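Local structure of globin protein (5ZIQ) at residues L106-L109 against K110-G113; W160-E163 against K164-G168. The protein binds heme through two axial histidines as a hexacoordinated tardigrade globin and, judging by its family, may bind or carry oxygen. All coordinates share one frame; numbering follows the deposited sequence. Where two conformers were deposited one is given.

Interaction 1 (L106-L109 against K110-G113); sequences LTNL and KRVG. With HEM (protoporphyrin IX containing Fe), chain E; SO4 (sulfate ion), chain G.
V112 rests its CB on the carbonyl oxygen of L109 and its CG2 on that of N108, one turn back along helix 102-115, the globin helix that leads into the heme ligand H116. Four successive i to i+4 backbone bonds hold this stretch, from K110 N to L106 O (3.0 Å) through to G113 N to L109 O (3.2 Å). The packed side faces the heme and helix 148-170. With CG1 anti to the backbone N (chi1 171°), V112 sends that methyl against the porphyrin, 3.7 Å from HEM CHD, while its backbone oxygen accepts a hydrogen bond from H116 ND1 and so helps to fix the turn of that ligand's ring. L109, also buried, lies against W160, K164 and I165. At the edge of this face against helix 148-170, K110 runs extended beyond CG, its methylenes passing over the L106 carbonyl oxygen, with CG 3.3 Å from L106 O, and its CE reaching the CB of L106, which itself touches K164.

The other side is looser and polar. T107 and R111 lie side by side and point the same way, CG2 of the threonine 3.9 Å from NH1 of the arginine. The bend at chi3 turns the exposed guanidinium toward a sulfate, probably from the crystallisation liquor, whose O1 takes bonds from both NE and NH2. Both are well off straight, NE at 139° and NH2 at 145°. At another part of the guanidinium edge, in its plane, a water accepts from R111 NH1 at 2.8 Å and donates to N108 OD1, also at 2.8 Å.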
# COMPACT_ATOMS: atom_id res chain seq x y z
N LEU A 106 -13.67 3.97 -3.99
CA LEU A 106 -13.26 4.35 -5.34
C LEU A 106 -12.76 5.80 -5.44
O LEU A 106 -11.75 6.06 -6.07
CB LEU A 106 -14.38 4.09 -6.35
CG LEU A 106 -14.78 2.62 -6.56
CD1 LEU A 106 -16.06 2.57 -7.38
CD2 LEU A 106 -13.68 1.80 -7.21
N THR A 107 -13.47 6.73 -4.79
CA THR A 107 -13.06 8.14 -4.73
C THR A 107 -11.64 8.23 -4.15
O THR A 107 -10.76 8.90 -4.71
CB THR A 107 -14.06 8.92 -3.85
OG1 THR A 107 -15.33 8.95 -4.52
CG2 THR A 107 -13.56 10.37 -3.58
N ASN A 108 -11.41 7.52 -3.06
CA ASN A 108 -10.13 7.62 -2.35
C ASN A 108 -8.98 7.04 -3.15
O ASN A 108 -7.92 7.67 -3.25
CB ASN A 108 -10.23 6.96 -0.97
CG ASN A 108 -11.10 7.73 -0.01
OD1 ASN A 108 -11.29 8.94 -0.16
ND2 ASN A 108 -11.66 7.03 0.97
N LEU A 109 -9.20 5.86 -3.75
CA LEU A 109 -8.13 5.24 -4.53
C LEU A 109 -7.83 6.00 -5.82
O LEU A 109 -6.66 6.15 -6.19
CB LEU A 109 -8.43 3.77 -4.80
CG LEU A 109 -8.46 2.88 -3.55
CD1 LEU A 109 -9.07 1.55 -3.94
CD2 LEU A 109 -7.06 2.72 -2.94
N LYS A 110 -8.86 6.49 -6.51
CA LYS A 110 -8.58 7.26 -7.73
C LYS A 110 -7.84 8.56 -7.40
O LYS A 110 -6.95 8.96 -8.14
CB LYS A 110 -9.87 7.54 -8.52
CG LYS A 110 -10.48 6.28 -9.11
CD LYS A 110 -11.84 6.53 -9.74
CE LYS A 110 -12.57 5.21 -9.94
NZ LYS A 110 -13.89 5.41 -10.61
N ARG A 111 -8.15 9.19 -6.25
CA ARG A 111 -7.38 10.36 -5.83
C ARG A 111 -5.87 10.06 -5.67
O ARG A 111 -5.03 10.83 -6.14
CB ARG A 111 -7.94 10.94 -4.53
CG ARG A 111 -7.09 12.10 -3.98
CD ARG A 111 -7.77 12.86 -2.88
NE ARG A 111 -8.82 13.70 -3.44
CZ ARG A 111 -10.12 13.56 -3.20
NH1 ARG A 111 -10.57 12.60 -2.39
NH2 ARG A 111 -10.97 14.39 -3.79
N VAL A 112 -5.54 8.92 -5.05
CA VAL A 112 -4.13 8.53 -4.87
C VAL A 112 -3.45 8.49 -6.24
O VAL A 112 -2.36 9.03 -6.41
CB VAL A 112 -4.02 7.14 -4.21
CG1 VAL A 112 -2.59 6.62 -4.22
CG2 VAL A 112 -4.55 7.17 -2.78
N GLY A 113 -4.11 7.87 -7.22
CA GLY A 113 -3.53 7.80 -8.57
C GLY A 113 -3.33 9.18 -9.18
O GLY A 113 -2.25 9.45 -9.72
CHA HEM E . 2.89 10.82 -2.98
CHB HEM E . 6.31 7.91 -4.78
CHC HEM E . 2.88 4.44 -5.20
CHD HEM E . 0.31 6.87 -1.88
C1A HEM E . 4.09 10.37 -3.49
C2A HEM E . 5.21 11.18 -3.77
C3A HEM E . 6.18 10.36 -4.28
C4A HEM E . 5.67 9.04 -4.31
CMA HEM E . 7.56 10.78 -4.71
CAA HEM E . 5.30 12.67 -3.55
CBA HEM E . 6.40 13.01 -2.53
CGA HEM E . 6.00 12.54 -1.15
O1A HEM E . 4.86 12.80 -0.71
O2A HEM E . 6.81 11.89 -0.46
C1B HEM E . 5.65 6.72 -5.10
C2B HEM E . 6.24 5.66 -5.83
C3B HEM E . 5.30 4.67 -5.97
C4B HEM E . 4.08 5.15 -5.28
CMB HEM E . 7.65 5.64 -6.38
CAB HEM E . 5.45 3.38 -6.65
CBB HEM E . 6.55 2.65 -6.44
C1C HEM E . 1.90 4.74 -4.25
C2C HEM E . 0.92 3.88 -3.77
C3C HEM E . 0.20 4.58 -2.80
C4C HEM E . 0.76 5.87 -2.70
CMC HEM E . 0.68 2.46 -4.21
CAC HEM E . -0.93 4.11 -1.97
CBC HEM E . -1.54 2.97 -2.19
C1D HEM E . 0.81 8.17 -1.99
C2D HEM E . 0.14 9.29 -1.31
C3D HEM E . 0.86 10.39 -1.61
C4D HEM E . 1.95 9.93 -2.49
CMD HEM E . -1.10 9.21 -0.44
CAD HEM E . 0.58 11.81 -1.15
CBD HEM E . -0.10 12.55 -2.29
CGD HEM E . -0.41 13.98 -1.91
O1D HEM E . -0.38 14.32 -0.71
O2D HEM E . -0.69 14.83 -2.80
NA HEM E . 4.36 9.07 -3.86
NB HEM E . 4.39 6.37 -4.83
NC HEM E . 1.78 5.94 -3.61
ND HEM E . 1.88 8.60 -2.68
FE HEM E . 3.08 7.54 -3.72
S SO4 G . -8.11 16.34 -6.00
O1 SO4 G . -9.33 15.52 -5.93
O2 SO4 G . -6.94 15.48 -6.28
O3 SO4 G . -8.25 17.33 -7.10
O4 SO4 G . -7.90 17.04 -4.71
O HOH W 1 -9.23 10.75 -0.75

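Interaction 2 (W160-E163 against K164-G168); sequences WTTE and KIREG
K164 lies over one face of the W160 indole, one helical turn away in helix 148-170, in a CH-pi contact between i and i+4 residues. Its CG stands 4.1 Å from the centroid of the six-membered ring, 7° off the normal, and CE sits over the same face nearer the rim, 3.5 Å from W160 NE1. The bend at chi2 (-50°) folds the lysine chain back across the indole. One water accepts from both W160 NE1 and K164 NZ, at 2.8 Å from the latter, joining the indole N-H to the ammonium group.

The lysine's charged end meets E163 OE2 in a weak, 3.3 Å hydrogen-bonded salt bridge, and has a longer ion pair with E167 OE1. Bent at its own chi2, E163 brings its carboxylate to that of E167 with the two planes 72° apart. On the far flank of the helix, T162 CG2 packs against R166 CD at 3.9 Å.

Behind these side chains, the backbone bonds from K164 N to W160 O through E167 N to E163 O set the spacing. Farther out, L105 and L109 of helix 102-115 touch W160, L106 and L109 touch K164, and I165 reaches the heme. E131 binds T162 OG1, and E124 forms a salt bridge with R166 NE.

E163 OE1 and E167 OE1 approach to 2.7 Å, which suggests that one of the two acids is protonated and donates to the other, consistent with a structure determined at pH 4; the lysine would probably ease what negative charge remains.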
# COMPACT_ATOMS: atom_id res chain seq x y z
N TRP A 160 -6.66 -5.38 -7.04
CA TRP A 160 -7.85 -4.58 -7.32
C TRP A 160 -7.60 -3.12 -6.93
O TRP A 160 -7.91 -2.20 -7.71
CB TRP A 160 -9.04 -5.18 -6.60
CG TRP A 160 -10.33 -4.43 -6.78
CD1 TRP A 160 -11.26 -4.64 -7.76
CD2 TRP A 160 -10.83 -3.39 -5.96
NE1 TRP A 160 -12.32 -3.77 -7.60
CE2 TRP A 160 -12.08 -3.00 -6.50
CE3 TRP A 160 -10.35 -2.73 -4.81
CZ2 TRP A 160 -12.86 -1.98 -5.94
CZ3 TRP A 160 -11.13 -1.72 -4.25
CH2 TRP A 160 -12.36 -1.35 -4.82
N THR A 161 -7.02 -2.88 -5.75
CA THR A 161 -6.69 -1.49 -5.39
C THR A 161 -5.75 -0.83 -6.39
O THR A 161 -5.95 0.34 -6.72
CB THR A 161 -6.09 -1.32 -3.96
OG1 THR A 161 -4.79 -1.93 -3.86
CG2 THR A 161 -7.02 -1.92 -2.92
N THR A 162 -4.73 -1.55 -6.87
CA THR A 162 -3.79 -0.98 -7.87
C THR A 162 -4.50 -0.56 -9.14
O THR A 162 -4.19 0.51 -9.70
CB THR A 162 -2.69 -1.98 -8.21
OG1 THR A 162 -1.92 -2.19 -7.04
CG2 THR A 162 -1.73 -1.46 -9.35
N GLU A 163 -5.42 -1.40 -9.60
CA GLU A 163 -6.21 -1.08 -10.78
C GLU A 163 -6.97 0.24 -10.59
O GLU A 163 -6.99 1.07 -11.50
CB GLU A 163 -7.12 -2.24 -11.14
CG GLU A 163 -7.65 -2.20 -12.57
CD GLU A 163 -8.88 -1.34 -12.75
OE1 GLU A 163 -8.93 -0.61 -13.77
OE2 GLU A 163 -9.79 -1.39 -11.89
N LYS A 164 -7.53 0.46 -9.40
CA LYS A 164 -8.29 1.70 -9.16
C LYS A 164 -7.38 2.91 -9.06
O LYS A 164 -7.71 3.99 -9.56
CB LYS A 164 -9.19 1.60 -7.92
CG LYS A 164 -10.18 0.44 -7.96
CD LYS A 164 -10.96 0.39 -9.27
CE LYS A 164 -11.95 -0.77 -9.28
NZ LYS A 164 -12.75 -0.82 -10.53
N ILE A 165 -6.23 2.73 -8.41
CA ILE A 165 -5.22 3.78 -8.35
C ILE A 165 -4.77 4.13 -9.77
O ILE A 165 -4.72 5.30 -10.12
CB ILE A 165 -4.03 3.37 -7.44
CG1 ILE A 165 -4.52 3.29 -5.99
CG2 ILE A 165 -2.90 4.40 -7.55
CD1 ILE A 165 -3.54 2.63 -5.03
N ARG A 166 -4.52 3.12 -10.60
CA ARG A 166 -4.12 3.37 -11.99
C ARG A 166 -5.18 4.12 -12.80
O ARG A 166 -4.83 5.00 -13.59
CB ARG A 166 -3.75 2.05 -12.65
CG ARG A 166 -2.43 1.49 -12.16
CD ARG A 166 -2.13 0.19 -12.88
NE ARG A 166 -2.14 0.41 -14.32
CZ ARG A 166 -1.98 -0.54 -15.24
NH1 ARG A 166 -1.79 -1.80 -14.87
NH2 ARG A 166 -2.01 -0.22 -16.52
N GLU A 167 -6.46 3.79 -12.57
CA GLU A 167 -7.58 4.52 -13.20
C GLU A 167 -7.54 6.00 -12.88
O GLU A 167 -7.71 6.84 -13.76
CB GLU A 167 -8.93 3.96 -12.75
CG GLU A 167 -9.34 2.65 -13.39
CD GLU A 167 -10.68 2.13 -12.89
OE1 GLU A 167 -11.04 1.00 -13.25
OE2 GLU A 167 -11.39 2.86 -12.15
N GLY A 168 -7.27 6.32 -11.61
CA GLY A 168 -7.15 7.70 -11.18
C GLY A 168 -5.99 8.39 -11.85
O GLY A 168 -6.12 9.53 -12.25
O HOH W 2 -13.52 -3.49 -10.53

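In the fold
Each contact lies within one helix, over about two turns, and their centres lie 8 Å apart on the same side of the chain's centre. Interaction 1, on helix 102-115, comes first along the sequence; interaction 2 follows on helix 148-170, the last helix, after helix 127-142 has intervened. The two helices meet directly here: G113 CA packs 3.6 Å from I165 CG2, and K110 CG lies 3.6 Å from K164 O. At the outer end, K110 and E167 form a weak, long ion pair. At the inner end, V112 and I165 both line the heme pocket near H116, so the interface between these helices forms part of the pocket wall beside that iron ligand.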